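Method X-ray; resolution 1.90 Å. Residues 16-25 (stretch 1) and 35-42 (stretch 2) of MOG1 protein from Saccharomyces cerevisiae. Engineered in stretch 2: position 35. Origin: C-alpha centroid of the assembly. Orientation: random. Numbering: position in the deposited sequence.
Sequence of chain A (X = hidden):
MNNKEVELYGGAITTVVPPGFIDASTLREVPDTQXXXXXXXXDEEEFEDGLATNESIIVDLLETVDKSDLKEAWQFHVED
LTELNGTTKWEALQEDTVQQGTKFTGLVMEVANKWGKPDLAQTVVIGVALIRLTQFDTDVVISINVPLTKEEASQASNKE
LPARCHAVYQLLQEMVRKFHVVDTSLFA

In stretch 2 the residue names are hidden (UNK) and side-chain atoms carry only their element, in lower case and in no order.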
# COMPACT_ATOMS: atom_id res chain seq x y z
N VAL A 16 9.49 -6.54 3.82
CA VAL A 16 8.89 -7.44 4.81
C VAL A 16 7.39 -7.46 4.65
O VAL A 16 6.82 -6.52 4.09
CB VAL A 16 9.21 -6.98 6.25
CG1 VAL A 16 10.71 -6.98 6.48
CG2 VAL A 16 8.63 -5.56 6.50
N VAL A 17 6.75 -8.55 5.10
CA VAL A 17 5.30 -8.66 5.12
C VAL A 17 4.90 -9.36 6.43
O VAL A 17 5.72 -10.06 7.07
CB VAL A 17 4.69 -9.43 3.89
CG1 VAL A 17 5.17 -8.79 2.57
CG2 VAL A 17 5.03 -10.91 3.96
N PRO A 18 3.65 -9.18 6.88
CA PRO A 18 3.23 -9.84 8.13
C PRO A 18 3.10 -11.34 8.03
O PRO A 18 2.89 -11.89 6.96
CB PRO A 18 1.85 -9.23 8.42
CG PRO A 18 1.84 -7.93 7.64
CD PRO A 18 2.57 -8.33 6.36
N PRO A 19 3.21 -12.03 9.18
CA PRO A 19 3.06 -13.48 9.13
C PRO A 19 1.61 -13.81 8.72
O PRO A 19 0.68 -13.03 8.97
CB PRO A 19 3.39 -13.92 10.56
CG PRO A 19 3.15 -12.68 11.42
CD PRO A 19 3.65 -11.57 10.52
N GLY A 20 1.42 -14.94 8.05
CA GLY A 20 0.08 -15.31 7.64
C GLY A 20 -0.32 -14.74 6.29
O GLY A 20 -1.44 -14.99 5.82
N PHE A 21 0.57 -13.96 5.67
CA PHE A 21 0.28 -13.36 4.36
C PHE A 21 0.95 -14.25 3.32
O PHE A 21 2.13 -14.57 3.45
CB PHE A 21 0.84 -11.94 4.26
CG PHE A 21 -0.08 -10.89 4.81
CD1 PHE A 21 -0.41 -10.87 6.16
CD2 PHE A 21 -0.60 -9.89 3.98
CE1 PHE A 21 -1.26 -9.88 6.68
CE2 PHE A 21 -1.45 -8.90 4.49
CZ PHE A 21 -1.78 -8.90 5.85
N ILE A 22 0.19 -14.66 2.31
CA ILE A 22 0.72 -15.53 1.29
C ILE A 22 1.04 -14.77 0.00
O ILE A 22 0.38 -13.78 -0.34
CB ILE A 22 -0.28 -16.66 0.96
CG1 ILE A 22 0.24 -17.52 -0.19
CG2 ILE A 22 -1.60 -16.08 0.58
CD1 ILE A 22 -0.65 -18.72 -0.49
N ASP A 23 2.07 -15.25 -0.69
CA ASP A 23 2.51 -14.70 -1.96
C ASP A 23 1.51 -15.26 -2.97
O ASP A 23 1.50 -16.47 -3.22
CB ASP A 23 3.93 -15.19 -2.27
CG ASP A 23 4.43 -14.74 -3.61
OD1 ASP A 23 3.62 -14.31 -4.47
OD2 ASP A 23 5.66 -14.84 -3.81
N ALA A 24 0.66 -14.39 -3.53
CA ALA A 24 -0.34 -14.86 -4.47
C ALA A 24 0.24 -15.54 -5.71
O ALA A 24 -0.43 -16.37 -6.32
CB ALA A 24 -1.28 -13.71 -4.89
N SER A 25 1.47 -15.19 -6.09
CA SER A 25 2.05 -15.82 -7.28
C SER A 25 2.38 -17.30 -7.05
O SER A 25 2.76 -17.99 -7.99
CB SER A 25 3.27 -15.04 -7.82
OG SER A 25 4.37 -15.06 -6.92
N UNK A 35 4.28 -7.65 -7.25
CA UNK A 35 4.44 -8.66 -6.21
C UNK A 35 3.10 -8.48 -5.44
O UNK A 35 2.69 -7.36 -5.15
c UNK A 35 5.65 -8.34 -5.31
N UNK A 36 2.39 -9.58 -5.18
CA UNK A 36 1.07 -9.51 -4.52
C UNK A 36 1.00 -10.45 -3.33
O UNK A 36 1.27 -11.65 -3.48
c UNK A 36 -0.06 -9.92 -5.52
c UNK A 36 0.00 -9.01 -6.78
c UNK A 36 -1.43 -9.86 -4.84
N UNK A 37 0.63 -9.92 -2.16
CA UNK A 37 0.48 -10.75 -0.96
C UNK A 37 -0.93 -10.56 -0.41
O UNK A 37 -1.45 -9.43 -0.42
c UNK A 37 5.38 -11.81 -0.91
c UNK A 37 3.37 -11.97 0.41
o UNK A 37 6.60 -12.30 -1.31
c UNK A 37 2.88 -10.80 -0.17
c UNK A 37 1.48 -10.33 0.12
c UNK A 37 4.91 -10.64 -1.49
c UNK A 37 3.66 -10.14 -1.11
c UNK A 37 4.62 -12.49 0.04
N UNK A 38 -1.57 -11.64 0.04
CA UNK A 38 -2.91 -11.49 0.63
C UNK A 38 -2.95 -12.12 2.02
O UNK A 38 -2.26 -13.12 2.30
c UNK A 38 -4.24 -11.40 -1.53
c UNK A 38 -4.06 -12.14 -0.20
c UNK A 38 -3.77 -13.64 -0.40
N UNK A 39 -3.74 -11.51 2.90
CA UNK A 39 -3.85 -12.00 4.27
C UNK A 39 -4.60 -13.34 4.21
O UNK A 39 -5.78 -13.36 3.82
n UNK A 39 -4.73 -10.32 7.45
c UNK A 39 -4.66 -10.99 5.11
o UNK A 39 -4.63 -12.52 6.96
c UNK A 39 -4.67 -11.34 6.59
N UNK A 40 -3.93 -14.43 4.58
CA UNK A 40 -4.58 -15.75 4.57
C UNK A 40 -4.78 -16.30 5.99
O UNK A 40 -4.97 -17.51 6.16
c UNK A 40 -3.76 -16.75 3.75
o UNK A 40 -2.50 -16.93 4.37
N UNK A 41 -4.76 -15.43 6.99
CA UNK A 41 -4.95 -15.84 8.38
C UNK A 41 -6.37 -16.35 8.64
O UNK A 41 -7.33 -15.88 8.03
n UNK A 41 -2.32 -10.57 11.62
c UNK A 41 -3.20 -12.83 10.18
c UNK A 41 -4.71 -14.67 9.33
c UNK A 41 -3.32 -14.06 9.26
c UNK A 41 -1.45 -11.23 10.87
n UNK A 41 -0.19 -10.84 10.83
n UNK A 41 -1.84 -12.30 10.19
N UNK A 42 -6.49 -17.31 9.55
CA UNK A 42 -7.80 -17.83 9.92
C UNK A 42 -8.38 -16.86 10.97
O UNK A 42 -7.63 -16.18 11.67
n UNK A 42 -4.36 -22.07 12.27
n UNK A 42 -4.43 -21.83 9.99
c UNK A 42 -7.19 -20.28 9.49
n UNK A 42 -6.38 -21.90 11.20
c UNK A 42 -5.06 -21.94 11.15
c UNK A 42 -7.67 -19.25 10.50
c UNK A 42 -7.25 -21.72 10.04
O HOH W 1 3.52 -11.95 -6.03
O HOH W 2 6.85 -12.47 -3.98

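Position 35 carries a single side-chain carbon; this CB and Asp 23 OD1 are 6.4 Å apart, its nearest approach to stretch 1. One carbon is a methyl group: Ala 35, an engineered residue where the natural sequence has Glu.

At position 36 three carbons are attached, one bonded to the backbone and carrying the other two. One branch carbon lies 3.9 Å from Ala 24 CB, an apolar contact. A fork at CB with carbon alone is valine, so this is Val 36. Its backbone works at both ends: Ala 24 N donates to Val 36 O at 2.8 Å, and Val 36 N donates at 2.8 Å to water 1, which in turn donates to Asp 23 OD1 at 2.8 Å.

Position 37 has one carbon, then a six-carbon ring bearing one oxygen. The ring is sandwiched: Val 17 CG1 sits 4.1 Å from its centroid, 11° off the normal, while Asp 23 CA lies over the opposite face, 4.0 Å from that centroid and 28° off. A phenol ring identifies Tyr 37. Water 2 links it to the acid, 2.7 Å from Tyr 37 OH and 2.7 Å from Asp 23 OD2, to which it donates.

Position 38 again shows three carbons forking at CB, with one branch 3.4 Å from Ile 22 CG2; this is Val 38. The backbones of this pair exchange two hydrogen bonds, Ile 22 N to Val 38 O and Val 38 N to Ile 22 O, both 2.9 Å.

At position 39 there are two carbons, the second holding one oxygen and one nitrogen. The CB lies 3.9 Å from the centroid of the Phe 21 ring, 21° off the normal, and so covers one face. The short carboxamide is Asn 39. Its amide oxygen turns back along its own chain, Asn 39 OD1 accepting from the backbone N of position 41 at 2.9 Å.

Position 40 bears one carbon and one oxygen, the oxygen 2.6 Å from Gly 20 O; hence Ser 40. With chi1 at 64° (p), Ser 40 OG donates to Gly 20 O, and Ser 40 N donates to the same Gly 20 O at 2.8 Å.

Position 41 runs through three carbons and a nitrogen to a carbon with two more nitrogens, a guanidinium, two of whose nitrogens lie 2.9 and 3.0 Å from Pro 19 O: Arg 41. Its extended chi2 to chi4 bring these donors, NE and NH2 respectively, to one carbonyl. A CB on Gly 20 would fall 2.6 Å from Arg 41 CG, a clash.

Position 42 has the same composition, but its nearest approach is 8.3 Å, from a terminal nitrogen to Gly 20 CA; it is Arg 42.

The contact is thus an antiparallel strand pairing extended by the turn; together the two stretches bury 703 Å², both sides summed. Three backbone hydrogen bonds tie Ile 22 and Ala 24 to Val 36 and Val 38; Phe 21, Asp 23, Tyr 37 and Asn 39 share one face, Ile 22 and Val 38 the other. Beyond the strands, Ser 40 and Arg 41 secure carbonyls of the type II turn from Pro 18 to Phe 21.

Stretch 2 (35-42) AVYVNSRR
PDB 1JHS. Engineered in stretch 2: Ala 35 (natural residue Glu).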